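Local coordinates for protein N2152 (Neocallimastix frontalis, PDB 5U22) that probably hydrolyses glycosidic bonds of rare arabinosyl substrates, as a rumen-fungal family 39 glycoside hydrolase built from a TIM barrel and a beta sandwich, at residues A[22-27]-A[353-358]; A[137-142]-A[176-181]; A[220-225]-A[265-270]; A[253-258]-A[277-282]. One frame throughout, in Å; residues are numbered along the deposited sequence.

Contact 1: residues A[22-27]-A[353-358]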
loop_
_atom_site.group_PDB
_atom_site.type_symbol
_atom_site.label_atom_id
_atom_site.label_comp_id
_atom_site.label_asym_id
_atom_site.label_seq_id
_atom_site.Cartn_x
_atom_site.Cartn_y
_atom_site.Cartn_z
ATOM N N VAL A 22 -0.686 -13.100 -26.430
ATOM C CA VAL A 22 -1.764 -12.480 -25.674
ATOM C C VAL A 22 -1.511 -12.717 -24.197
ATOM O O VAL A 22 -1.324 -13.864 -23.773
ATOM C CB VAL A 22 -3.137 -13.035 -26.088
ATOM C CG1 VAL A 22 -4.228 -12.434 -25.218
ATOM C CG2 VAL A 22 -3.397 -12.759 -27.570
ATOM N N SER A 23 -1.505 -11.638 -23.416
ATOM C CA SER A 23 -1.455 -11.749 -21.966
ATOM C C SER A 23 -2.883 -11.903 -21.461
ATOM O O SER A 23 -3.728 -11.039 -21.724
ATOM C CB SER A 23 -0.791 -10.521 -21.336
ATOM O OG SER A 23 0.582 -10.456 -21.677
ATOM N N GLN A 24 -3.153 -12.994 -20.747
ATOM C CA GLN A 24 -4.506 -13.303 -20.295
ATOM C C GLN A 24 -4.647 -13.069 -18.799
ATOM O O GLN A 24 -3.814 -13.527 -18.010
ATOM C CB GLN A 24 -4.882 -14.751 -20.616
ATOM C CG GLN A 24 -4.880 -15.092 -22.092
ATOM C CD GLN A 24 -5.743 -16.308 -22.392
ATOM O OE1 GLN A 24 -6.887 -16.400 -21.936
ATOM N NE2 GLN A 24 -5.195 -17.250 -23.143
ATOM N N LEU A 25 -5.734 -12.406 -18.413
ATOM C CA LEU A 25 -6.144 -12.264 -17.022
ATOM C C LEU A 25 -7.585 -12.731 -16.901
ATOM O O LEU A 25 -8.436 -12.349 -17.714
ATOM C CB LEU A 25 -6.029 -10.813 -16.551
ATOM C CG LEU A 25 -4.639 -10.190 -16.657
ATOM C CD1 LEU A 25 -4.674 -9.022 -17.617
ATOM C CD2 LEU A 25 -4.160 -9.737 -15.285
ATOM N N THR A 26 -7.864 -13.553 -15.895
ATOM C CA THR A 26 -9.195 -14.119 -15.722
ATOM C C THR A 26 -9.761 -13.678 -14.381
ATOM O O THR A 26 -9.141 -13.892 -13.333
ATOM C CB THR A 26 -9.161 -15.639 -15.843
ATOM O OG1 THR A 26 -8.672 -15.971 -17.145
ATOM C CG2 THR A 26 -10.573 -16.221 -15.670
ATOM N N VAL A 27 -10.928 -13.045 -14.432
ATOM C CA VAL A 27 -11.645 -12.548 -13.266
ATOM C C VAL A 27 -12.778 -13.526 -12.998
ATOM O O VAL A 27 -13.588 -13.795 -13.889
ATOM C CB VAL A 27 -12.193 -11.135 -13.524
ATOM C CG1 VAL A 27 -13.087 -10.670 -12.379
ATOM C CG2 VAL A 27 -11.054 -10.152 -13.772
ATOM N N SER A 353 -0.839 -7.467 -26.342
ATOM C CA SER A 353 -2.283 -7.646 -26.382
ATOM C C SER A 353 -2.711 -8.178 -25.025
ATOM O O SER A 353 -1.961 -8.901 -24.366
ATOM C CB SER A 353 -2.718 -8.634 -27.483
ATOM O OG SER A 353 -2.535 -8.074 -28.771
ATOM N N VAL A 354 -3.922 -7.833 -24.607
ATOM C CA VAL A 354 -4.481 -8.352 -23.368
ATOM C C VAL A 354 -5.865 -8.927 -23.638
ATOM O O VAL A 354 -6.678 -8.320 -24.342
ATOM C CB VAL A 354 -4.556 -7.266 -22.274
ATOM C CG1 VAL A 354 -5.385 -7.763 -21.083
ATOM C CG2 VAL A 354 -3.153 -6.868 -21.839
ATOM N N LYS A 355 -6.131 -10.094 -23.067
ATOM C CA LYS A 355 -7.445 -10.718 -23.086
ATOM C C LYS A 355 -7.900 -10.829 -21.640
ATOM O O LYS A 355 -7.292 -11.562 -20.848
ATOM C CB LYS A 355 -7.391 -12.090 -23.752
ATOM C CG LYS A 355 -8.735 -12.764 -23.951
ATOM C CD LYS A 355 -8.502 -14.190 -24.428
ATOM C CE LYS A 355 -9.779 -14.857 -24.899
ATOM N NZ LYS A 355 -9.502 -16.255 -25.385
ATOM N N ALA A 356 -8.940 -10.077 -21.290
ATOM C CA ALA A 356 -9.509 -10.095 -19.952
ATOM C C ALA A 356 -10.746 -10.976 -19.990
ATOM O O ALA A 356 -11.771 -10.595 -20.565
ATOM C CB ALA A 356 -9.841 -8.681 -19.481
ATOM N N ASN A 357 -10.630 -12.171 -19.427
ATOM C CA ASN A 357 -11.746 -13.098 -19.347
ATOM C C ASN A 357 -12.510 -12.833 -18.064
ATOM O O ASN A 357 -11.907 -12.678 -16.999
ATOM C CB ASN A 357 -11.242 -14.540 -19.372
ATOM C CG ASN A 357 -10.326 -14.800 -20.543
ATOM O OD1 ASN A 357 -10.746 -14.693 -21.694
ATOM N ND2 ASN A 357 -9.063 -15.149 -20.260
ATOM N N PHE A 358 -13.827 -12.759 -18.164
ATOM C CA PHE A 358 -14.692 -12.712 -16.994
ATOM C C PHE A 358 -15.539 -13.974 -16.949
ATOM O O PHE A 358 -16.217 -14.296 -17.928
ATOM C CB PHE A 358 -15.600 -11.483 -17.039
ATOM C CG PHE A 358 -14.853 -10.182 -16.958
ATOM C CD1 PHE A 358 -14.716 -9.528 -15.750
ATOM C CD2 PHE A 358 -14.269 -9.627 -18.092
ATOM C CE1 PHE A 358 -14.017 -8.328 -15.668
ATOM C CE2 PHE A 358 -13.583 -8.431 -18.019
ATOM C CZ PHE A 358 -13.456 -7.784 -16.804
HETATM O O HOH W 1 -8.812 -17.883 -23.085
#
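S23 to V27 pair in parallel with V354 to F358, the two strand axes 4.6 Å apart and 18° from exact alignment, through five backbone bonds that alternate from S23 N to S353 O up to V27 N to N357 O. On the face of Q24, T26 and N357 the contact is polar. N357 turns CG beside its own backbone N (chi1 -52°), which sets ND2 between two acceptors of the other strand. It donates to Q24 OE1 at 3.0 Å, in the carbonyl plane, and to T26 OG1 at 3.2 Å, both close to its own amide plane. The Q24 amide is twisted 70° from that of N357. The extended K355 runs alongside Q24, its CD 3.7 Å from Q24 OE1. That oxygen also takes a proton from water 1 at 2.7 Å, and the same water accepts from K355 NZ at 2.9 Å. The opposite face is mainly apolar: L25 CD1 meets V354 CG1 at 3.8 Å, and V27 CB lies 3.7 Å from F358 CD1, although S23 OG there is bonded to D351 N. Because N357 OD1 accepts from S404 OG, donor and acceptor ends of this amide are both fixed, which settles its rotation.

Contact 2: residues A[137-142]-A[176-181]; sequences TNFYGN and PNEKII
The Y140 ring is met obliquely by the end of I181, whose CD1 lies 3.6 Å from Y140 CD2, the two side chains crossing at about a right angle. At the F139 ring, water 2 sits in plane at the edge, while E178 OE1 approaches obliquely. The E178 carboxylate stands 80° from the amide plane of N142. E178 reaches the neighbouring strand because its CG is anti to the backbone N (chi1 -172°) and the chain then bends at chi2 (57°), leaving OE2 3.4 Å from G141 CA. On its anti side OE2 accepts from K179 N at 3.0 Å. Water 3 donates to this oxygen at 2.6 Å and also to F139 O, while OE1 forms a salt bridge with K131. A lysine in place of E178 would probably leave K131 facing a like charge and K179 N and water 3 without their acceptor. A beta carbon on G141 would point toward the other segment and come about 2.8 Å from I181 CD1 and 3.0 Å from K179 O, too close for either. Beyond it the strands join in parallel: N142 N donates to K179 O at 2.7 Å, and I181 N to N142 O at 2.9 Å. With helix 160-174 between strands 139-143 and 180-185, this pairing closes a beta-alpha-beta crossover, right-handed as in TIM barrels.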
loop_
_atom_site.group_PDB
_atom_site.type_symbol
_atom_site.label_atom_id
_atom_site.label_comp_id
_atom_site.label_asym_id
_atom_site.label_seq_id
_atom_site.Cartn_x
_atom_site.Cartn_y
_atom_site.Cartn_z
ATOM N N THR A 137 -7.580 9.527 17.468
ATOM C CA THR A 137 -7.477 8.075 17.527
ATOM C C THR A 137 -7.418 7.462 16.130
ATOM O O THR A 137 -7.659 6.265 15.980
ATOM C CB THR A 137 -8.643 7.472 18.317
ATOM O OG1 THR A 137 -9.883 7.990 17.811
ATOM C CG2 THR A 137 -8.517 7.801 19.805
ATOM N N ASN A 138 -7.107 8.252 15.096
ATOM C CA ASN A 138 -6.964 7.690 13.758
ATOM C C ASN A 138 -5.522 7.322 13.428
ATOM O O ASN A 138 -5.133 7.321 12.251
ATOM C CB ASN A 138 -7.544 8.637 12.703
ATOM C CG ASN A 138 -6.917 10.019 12.721
ATOM O OD1 ASN A 138 -6.285 10.422 13.694
ATOM N ND2 ASN A 138 -7.100 10.764 11.629
ATOM N N PHE A 139 -4.717 7.003 14.435
ATOM C CA PHE A 139 -3.418 6.416 14.168
ATOM C C PHE A 139 -3.566 4.916 13.960
ATOM O O PHE A 139 -4.420 4.261 14.566
ATOM C CB PHE A 139 -2.446 6.694 15.314
ATOM C CG PHE A 139 -2.331 8.144 15.660
ATOM C CD1 PHE A 139 -1.573 9.000 14.879
ATOM C CD2 PHE A 139 -2.991 8.654 16.774
ATOM C CE1 PHE A 139 -1.456 10.346 15.211
ATOM C CE2 PHE A 139 -2.896 9.992 17.099
ATOM C CZ PHE A 139 -2.122 10.843 16.316
ATOM N N TYR A 140 -2.736 4.388 13.067
ATOM C CA TYR A 140 -2.712 2.968 12.749
ATOM C C TYR A 140 -1.938 2.172 13.788
ATOM O O TYR A 140 -2.281 1.016 14.072
ATOM C CB TYR A 140 -2.072 2.797 11.377
ATOM C CG TYR A 140 -2.141 1.434 10.729
ATOM C CD1 TYR A 140 -3.357 0.805 10.481
ATOM C CD2 TYR A 140 -0.976 0.802 10.299
ATOM C CE1 TYR A 140 -3.399 -0.432 9.833
ATOM C CE2 TYR A 140 -1.015 -0.419 9.658
ATOM C CZ TYR A 140 -2.219 -1.034 9.434
ATOM O OH TYR A 140 -2.229 -2.247 8.779
ATOM N N GLY A 141 -0.893 2.769 14.338
ATOM C CA GLY A 141 -0.096 2.117 15.358
ATOM C C GLY A 141 1.206 2.859 15.541
ATOM O O GLY A 141 1.530 3.790 14.796
ATOM N N ASN A 142 1.938 2.447 16.573
ATOM C CA ASN A 142 3.295 2.921 16.835
ATOM C C ASN A 142 4.295 1.967 16.192
ATOM O O ASN A 142 4.399 0.805 16.597
ATOM C CB ASN A 142 3.580 2.998 18.338
ATOM C CG ASN A 142 2.737 4.033 19.057
ATOM O OD1 ASN A 142 2.193 3.776 20.139
ATOM N ND2 ASN A 142 2.630 5.204 18.470
ATOM N N PRO A 176 -0.986 1.661 26.039
ATOM C CA PRO A 176 -1.334 0.228 26.004
ATOM C C PRO A 176 -2.372 -0.140 24.955
ATOM O O PRO A 176 -2.408 -1.290 24.502
ATOM C CB PRO A 176 -1.855 -0.030 27.429
ATOM C CG PRO A 176 -2.346 1.296 27.895
ATOM C CD PRO A 176 -1.395 2.302 27.297
ATOM N N ASN A 177 -3.220 0.797 24.549
ATOM C CA ASN A 177 -4.279 0.473 23.608
ATOM C C ASN A 177 -3.879 0.693 22.155
ATOM O O ASN A 177 -4.698 0.456 21.255
ATOM C CB ASN A 177 -5.517 1.281 23.970
ATOM C CG ASN A 177 -5.980 0.977 25.370
ATOM O OD1 ASN A 177 -6.056 -0.193 25.758
ATOM N ND2 ASN A 177 -6.245 2.011 26.147
ATOM N N GLU A 178 -2.645 1.107 21.900
ATOM C CA GLU A 178 -2.211 1.329 20.533
ATOM C C GLU A 178 -1.548 0.072 19.981
ATOM O O GLU A 178 -0.930 -0.704 20.715
ATOM C CB GLU A 178 -1.248 2.519 20.464
ATOM C CG GLU A 178 -0.887 2.958 19.049
ATOM C CD GLU A 178 -2.107 3.322 18.216
ATOM O OE1 GLU A 178 -2.507 4.512 18.232
ATOM O OE2 GLU A 178 -2.666 2.418 17.546
ATOM N N LYS A 179 -1.700 -0.132 18.677
ATOM C CA LYS A 179 -1.001 -1.213 18.001
ATOM C C LYS A 179 0.491 -0.923 17.925
ATOM O O LYS A 179 0.915 0.232 17.834
ATOM C CB LYS A 179 -1.547 -1.401 16.592
ATOM C CG LYS A 179 -3.045 -1.660 16.547
ATOM C CD LYS A 179 -3.335 -3.112 16.847
ATOM C CE LYS A 179 -4.805 -3.442 16.633
ATOM N NZ LYS A 179 -5.653 -2.778 17.643
ATOM N N ILE A 180 1.286 -1.991 17.954
ATOM C CA ILE A 180 2.733 -1.915 17.765
ATOM C C ILE A 180 3.082 -2.583 16.440
ATOM O O ILE A 180 2.658 -3.716 16.173
ATOM C CB ILE A 180 3.486 -2.558 18.937
ATOM C CG1 ILE A 180 3.216 -1.769 20.224
ATOM C CG2 ILE A 180 4.983 -2.570 18.653
ATOM C CD1 ILE A 180 3.824 -2.412 21.487
ATOM N N ILE A 181 3.869 -1.890 15.618
ATOM C CA ILE A 181 4.104 -2.258 14.226
ATOM C C ILE A 181 5.588 -2.515 14.017
ATOM O O ILE A 181 6.423 -1.704 14.425
ATOM C CB ILE A 181 3.635 -1.143 13.274
ATOM C CG1 ILE A 181 2.139 -0.885 13.417
ATOM C CG2 ILE A 181 3.987 -1.481 11.815
ATOM C CD1 ILE A 181 1.703 0.405 12.728
HETATM O O HOH W 2 -4.954 5.508 17.379
HETATM O O HOH W 3 -5.048 2.061 16.628
#

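Contact 3: residues A[220-225]-A[265-270]; sequences GVSSHF and IGRFER
R267 packs along S222 from its first carbon: CB lies 3.8 Å from S222 OG, and CG and CD follow, each 3.6 Å from that same oxygen. CG stands beside the backbone N (chi1 -68°) and the chain is extended to NE, which carries the charged end past the serine. NE pairs with D330, and NH1 donates to S326 O. A weak bond at 3.0 Å runs from NH1 to water 4, which also accepts from S222 N; S222 OG itself is bonded to E324. These are successive outer helices of the TIM barrel, 221-235 and 258-270, whose touching segments run 14° from parallel with axes 10.3 Å apart, and the space between is filled by R267, F268 and F225 against V221 and S222. The CB of F268 starts out away from the other helix, yet the ring brings CD1 to 3.7 Å from F225 CZ, at the edge of the F225 ring, the planes 75° apart. V221 CG1 lies at the edge of the F268 ring, near its plane, 4.1 Å from F268 CE1. A serine at F268 would probably cost F225 CZ and V221 CG1 this apolar contact, and leave Y247 without the ring it meets edge-to-face.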
loop_
_atom_site.group_PDB
_atom_site.type_symbol
_atom_site.label_atom_id
_atom_site.label_comp_id
_atom_site.label_asym_id
_atom_site.label_seq_id
_atom_site.Cartn_x
_atom_site.Cartn_y
_atom_site.Cartn_z
ATOM N N GLY A 220 9.331 -11.525 -6.162
ATOM C CA GLY A 220 9.198 -12.361 -4.982
ATOM C C GLY A 220 8.147 -11.941 -3.980
ATOM O O GLY A 220 7.989 -12.604 -2.947
ATOM N N VAL A 221 7.412 -10.863 -4.268
ATOM C CA VAL A 221 6.485 -10.294 -3.290
ATOM C C VAL A 221 5.464 -11.331 -2.832
ATOM O O VAL A 221 5.259 -11.533 -1.632
ATOM C CB VAL A 221 5.798 -9.045 -3.870
ATOM C CG1 VAL A 221 4.576 -8.667 -3.015
ATOM C CG2 VAL A 221 6.805 -7.885 -3.952
ATOM N N SER A 222 4.797 -12.000 -3.775
ATOM C CA SER A 222 3.778 -12.968 -3.377
ATOM C C SER A 222 4.382 -14.126 -2.590
ATOM O O SER A 222 3.766 -14.624 -1.636
ATOM C CB SER A 222 3.033 -13.480 -4.611
ATOM O OG SER A 222 2.329 -12.402 -5.203
ATOM N N SER A 223 5.585 -14.567 -2.973
ATOM C CA SER A 223 6.242 -15.650 -2.243
ATOM C C SER A 223 6.566 -15.241 -0.811
ATOM O O SER A 223 6.646 -16.102 0.074
ATOM C CB SER A 223 7.515 -16.080 -2.969
ATOM O OG SER A 223 8.542 -15.109 -2.805
ATOM N N HIS A 224 6.760 -13.939 -0.568
ATOM C CA HIS A 224 7.021 -13.465 0.786
ATOM C C HIS A 224 5.785 -13.603 1.663
ATOM O O HIS A 224 5.888 -14.001 2.828
ATOM C CB HIS A 224 7.493 -12.011 0.747
ATOM C CG HIS A 224 8.741 -11.813 -0.052
ATOM N ND1 HIS A 224 9.079 -10.603 -0.624
ATOM C CD2 HIS A 224 9.721 -12.682 -0.398
ATOM C CE1 HIS A 224 10.217 -10.736 -1.286
ATOM N NE2 HIS A 224 10.628 -11.987 -1.161
ATOM N N PHE A 225 4.605 -13.272 1.125
ATOM C CA PHE A 225 3.373 -13.479 1.876
ATOM C C PHE A 225 3.179 -14.954 2.207
ATOM O O PHE A 225 2.810 -15.297 3.336
ATOM C CB PHE A 225 2.166 -12.946 1.090
ATOM C CG PHE A 225 2.241 -11.478 0.781
ATOM C CD1 PHE A 225 2.722 -10.576 1.725
ATOM C CD2 PHE A 225 1.862 -11.005 -0.469
ATOM C CE1 PHE A 225 2.802 -9.232 1.439
ATOM C CE2 PHE A 225 1.935 -9.676 -0.770
ATOM C CZ PHE A 225 2.419 -8.773 0.190
ATOM N N ILE A 265 -1.050 -3.662 -6.193
ATOM C CA ILE A 265 -2.448 -3.646 -5.786
ATOM C C ILE A 265 -3.058 -5.035 -5.939
ATOM O O ILE A 265 -3.667 -5.570 -5.005
ATOM C CB ILE A 265 -3.220 -2.591 -6.596
ATOM C CG1 ILE A 265 -2.807 -1.180 -6.166
ATOM C CG2 ILE A 265 -4.721 -2.806 -6.461
ATOM C CD1 ILE A 265 -3.238 -0.083 -7.133
ATOM N N GLY A 266 -2.898 -5.643 -7.114
ATOM C CA GLY A 266 -3.473 -6.962 -7.324
ATOM C C GLY A 266 -2.976 -7.988 -6.323
ATOM O O GLY A 266 -3.766 -8.750 -5.755
ATOM N N ARG A 267 -1.666 -7.997 -6.062
ATOM C CA ARG A 267 -1.106 -9.037 -5.203
ATOM C C ARG A 267 -1.393 -8.764 -3.733
ATOM O O ARG A 267 -1.723 -9.693 -2.990
ATOM C CB ARG A 267 0.397 -9.183 -5.482
ATOM C CG ARG A 267 0.657 -9.744 -6.879
ATOM C CD ARG A 267 2.074 -9.518 -7.392
ATOM N NE ARG A 267 2.108 -9.626 -8.852
ATOM C CZ ARG A 267 3.217 -9.629 -9.586
ATOM N NH1 ARG A 267 4.408 -9.543 -8.997
ATOM N NH2 ARG A 267 3.133 -9.716 -10.912
ATOM N N PHE A 268 -1.315 -7.501 -3.298
ATOM C CA PHE A 268 -1.736 -7.164 -1.936
ATOM C C PHE A 268 -3.179 -7.583 -1.688
ATOM O O PHE A 268 -3.502 -8.136 -0.628
ATOM C CB PHE A 268 -1.588 -5.661 -1.671
ATOM C CG PHE A 268 -0.160 -5.178 -1.579
ATOM C CD1 PHE A 268 0.905 -6.025 -1.843
ATOM C CD2 PHE A 268 0.106 -3.864 -1.225
ATOM C CE1 PHE A 268 2.217 -5.569 -1.772
ATOM C CE2 PHE A 268 1.412 -3.405 -1.131
ATOM C CZ PHE A 268 2.476 -4.265 -1.415
ATOM N N GLU A 269 -4.069 -7.308 -2.645
ATOM C CA GLU A 269 -5.458 -7.714 -2.469
ATOM C C GLU A 269 -5.585 -9.231 -2.471
ATOM O O GLU A 269 -6.353 -9.797 -1.685
ATOM C CB GLU A 269 -6.335 -7.103 -3.558
ATOM C CG GLU A 269 -6.465 -5.575 -3.488
ATOM C CD GLU A 269 -7.395 -5.092 -2.374
ATOM O OE1 GLU A 269 -8.071 -5.936 -1.723
ATOM O OE2 GLU A 269 -7.438 -3.863 -2.158
ATOM N N ARG A 270 -4.823 -9.910 -3.329
ATOM C CA ARG A 270 -4.908 -11.367 -3.409
ATOM C C ARG A 270 -4.556 -12.021 -2.078
ATOM O O ARG A 270 -5.154 -13.034 -1.696
ATOM C CB ARG A 270 -3.986 -11.873 -4.518
ATOM C CG ARG A 270 -3.947 -13.383 -4.692
ATOM C CD ARG A 270 -3.259 -13.755 -6.022
ATOM N NE ARG A 270 -3.869 -13.064 -7.167
ATOM C CZ ARG A 270 -3.214 -12.228 -7.976
ATOM N NH1 ARG A 270 -1.915 -11.984 -7.803
ATOM N NH2 ARG A 270 -3.856 -11.634 -8.967
HETATM O O HOH W 4 5.096 -11.324 -6.631
#

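Contact 4: residues A[253-258]-A[277-282]; sequences DLEGQP and MITWWF
At the C-terminal end of the barrel strands, the loop that follows strand 242-247 meets the segment that leaves strand 275-278, and E255 carries most of the join. The loop bends in a type II turn from L254 to Q257, with G256 at the position of positive phi. E255 has CG anti to its backbone N (chi1 -169°) and an extended chain, so the carboxylate reaches straight across. OE2 is gripped twice: T279 OG1 donates at 2.6 Å on the anti side, 27° out of the carboxylate plane, and W281 N donates at 2.9 Å to the syn lone pair. OE1 takes a proton from water 5 at 2.6 Å, and that water accepts from F282 N; S291 OG also bonds OE1. The stem is apolar, E255 CG lying 3.5 Å from I278 CG2. D253 OD1 comes up to the edge of the F282 ring, 3.6 Å from CZ, its carboxylate turned only 14° from the ring plane. In the same segment the W281 side chain comes within about 3 Å of a BTB molecule, probably from the crystallisation liquor, which W280 O hydrogen-bonds. The aromatic residues beside it are consistent with the substrate pocket of a TIM-barrel glycoside hydrolase.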
loop_
_atom_site.group_PDB
_atom_site.type_symbol
_atom_site.label_atom_id
_atom_site.label_comp_id
_atom_site.label_asym_id
_atom_site.label_seq_id
_atom_site.Cartn_x
_atom_site.Cartn_y
_atom_site.Cartn_z
ATOM N N ASP A 253 12.121 5.146 -10.361
ATOM C CA ASP A 253 11.392 6.070 -11.220
ATOM C C ASP A 253 9.976 5.597 -11.532
ATOM O O ASP A 253 9.184 6.378 -12.067
ATOM C CB ASP A 253 12.170 6.294 -12.517
ATOM C CG ASP A 253 13.472 7.027 -12.292
ATOM O OD1 ASP A 253 13.562 7.804 -11.309
ATOM O OD2 ASP A 253 14.404 6.837 -13.108
ATOM N N LEU A 254 9.644 4.354 -11.211
ATOM C CA LEU A 254 8.303 3.823 -11.420
ATOM C C LEU A 254 7.405 3.999 -10.199
ATOM O O LEU A 254 6.270 3.499 -10.201
ATOM C CB LEU A 254 8.375 2.339 -11.801
ATOM C CG LEU A 254 9.174 1.951 -13.057
ATOM C CD1 LEU A 254 8.642 0.658 -13.677
ATOM C CD2 LEU A 254 9.239 3.067 -14.095
ATOM N N GLU A 255 7.887 4.680 -9.162
ATOM C CA GLU A 255 7.039 5.025 -8.031
ATOM C C GLU A 255 5.806 5.763 -8.534
ATOM O O GLU A 255 5.911 6.705 -9.324
ATOM C CB GLU A 255 7.823 5.900 -7.038
ATOM C CG GLU A 255 7.152 6.110 -5.688
ATOM C CD GLU A 255 7.947 7.042 -4.796
ATOM O OE1 GLU A 255 7.664 8.268 -4.808
ATOM O OE2 GLU A 255 8.883 6.552 -4.121
ATOM N N GLY A 256 4.630 5.302 -8.117
ATOM C CA GLY A 256 3.420 5.937 -8.603
ATOM C C GLY A 256 3.061 5.686 -10.055
ATOM O O GLY A 256 2.117 6.306 -10.553
ATOM N N GLN A 257 3.763 4.807 -10.758
ATOM C CA GLN A 257 3.390 4.532 -12.148
ATOM C C GLN A 257 2.178 3.608 -12.193
ATOM O O GLN A 257 2.160 2.591 -11.490
ATOM C CB GLN A 257 4.555 3.888 -12.908
ATOM C CG GLN A 257 4.246 3.590 -14.385
ATOM C CD GLN A 257 5.141 2.513 -14.957
ATOM O OE1 GLN A 257 5.044 1.349 -14.566
ATOM N NE2 GLN A 257 6.029 2.892 -15.884
ATOM N N PRO A 258 1.169 3.904 -13.023
ATOM C CA PRO A 258 -0.018 3.024 -13.072
ATOM C C PRO A 258 0.294 1.558 -13.358
ATOM O O PRO A 258 -0.181 0.679 -12.632
ATOM C CB PRO A 258 -0.870 3.655 -14.182
ATOM C CG PRO A 258 -0.417 5.109 -14.238
ATOM C CD PRO A 258 1.062 5.048 -13.944
ATOM N N MET A 277 1.782 1.017 1.681
ATOM C CA MET A 277 2.125 2.413 1.436
ATOM C C MET A 277 3.196 2.507 0.363
ATOM O O MET A 277 4.206 1.805 0.426
ATOM C CB MET A 277 2.633 3.101 2.707
ATOM C CG MET A 277 1.549 3.614 3.627
ATOM S SD MET A 277 1.483 2.806 5.231
ATOM C CE MET A 277 0.905 1.252 4.687
ATOM N N ILE A 278 2.997 3.423 -0.587
ATOM C CA ILE A 278 4.011 3.689 -1.590
ATOM C C ILE A 278 5.266 4.275 -0.931
ATOM O O ILE A 278 5.197 4.957 0.101
ATOM C CB ILE A 278 3.428 4.629 -2.659
ATOM C CG1 ILE A 278 2.216 3.961 -3.316
ATOM C CG2 ILE A 278 4.461 4.985 -3.734
ATOM C CD1 ILE A 278 1.422 4.915 -4.170
ATOM N N THR A 279 6.426 3.980 -1.524
ATOM C CA THR A 279 7.696 4.534 -1.077
ATOM C C THR A 279 7.704 6.058 -1.137
ATOM O O THR A 279 6.813 6.707 -1.701
ATOM C CB THR A 279 8.853 4.017 -1.943
ATOM O OG1 THR A 279 8.485 4.093 -3.335
ATOM C CG2 THR A 279 9.212 2.587 -1.569
ATOM N N TRP A 280 8.752 6.626 -0.531
ATOM C CA TRP A 280 9.122 8.040 -0.675
ATOM C C TRP A 280 10.578 8.055 -1.120
ATOM O O TRP A 280 11.484 8.306 -0.317
ATOM C CB TRP A 280 8.921 8.796 0.625
ATOM C CG TRP A 280 9.292 10.256 0.550
ATOM C CD1 TRP A 280 9.016 11.132 -0.464
ATOM C CD2 TRP A 280 10.014 10.996 1.537
ATOM N NE1 TRP A 280 9.501 12.378 -0.155
ATOM C CE2 TRP A 280 10.133 12.318 1.063
ATOM C CE3 TRP A 280 10.570 10.667 2.781
ATOM C CZ2 TRP A 280 10.784 13.311 1.790
ATOM C CZ3 TRP A 280 11.208 11.652 3.504
ATOM C CH2 TRP A 280 11.311 12.960 3.009
ATOM N N TRP A 281 10.812 7.761 -2.398
ATOM C CA TRP A 281 12.185 7.754 -2.887
ATOM C C TRP A 281 12.721 9.146 -3.186
ATOM O O TRP A 281 13.941 9.332 -3.175
ATOM C CB TRP A 281 12.317 6.902 -4.155
ATOM C CG TRP A 281 12.470 5.444 -3.894
ATOM C CD1 TRP A 281 11.631 4.449 -4.302
ATOM C CD2 TRP A 281 13.523 4.810 -3.164
ATOM N NE1 TRP A 281 12.105 3.230 -3.881
ATOM C CE2 TRP A 281 13.267 3.427 -3.181
ATOM C CE3 TRP A 281 14.673 5.275 -2.516
ATOM C CZ2 TRP A 281 14.103 2.505 -2.561
ATOM C CZ3 TRP A 281 15.501 4.363 -1.907
ATOM C CH2 TRP A 281 15.214 2.990 -1.932
ATOM N N PHE A 282 11.855 10.118 -3.459
ATOM C CA PHE A 282 12.286 11.433 -3.928
ATOM C C PHE A 282 12.133 12.427 -2.784
ATOM O O PHE A 282 11.139 13.145 -2.669
ATOM C CB PHE A 282 11.524 11.791 -5.174
ATOM C CG PHE A 282 11.735 10.780 -6.240
ATOM C CD1 PHE A 282 12.948 10.719 -6.898
ATOM C CD2 PHE A 282 10.787 9.795 -6.482
ATOM C CE1 PHE A 282 13.189 9.732 -7.844
ATOM C CE2 PHE A 282 11.023 8.818 -7.421
ATOM C CZ PHE A 282 12.235 8.791 -8.109
HETATM O O HOH W 5 8.973 10.163 -3.525
#

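How the contacts relate
Contact 1 opens first and closes last along the chain: its strands 23-28 and 353-359 belong to the beta sandwich, while the other three contacts lie between them, in the barrel. Contact 2 comes next and is complete before contacts 3 and 4, whose segments alternate, because helix 258-270 follows the loop 253-258 and leads to strand 275-278. Contacts 2 and 4 both reach the seven-strand parallel sheet. Centres of contacts 1 and 2 are about 41 Å apart on opposite sides of the chain's centre; those of contacts 3 and 4 are about 17 Å apart. The N-terminal strand thus joins a sheet most of whose strands follow the barrel, building the sandwich from both chain ends.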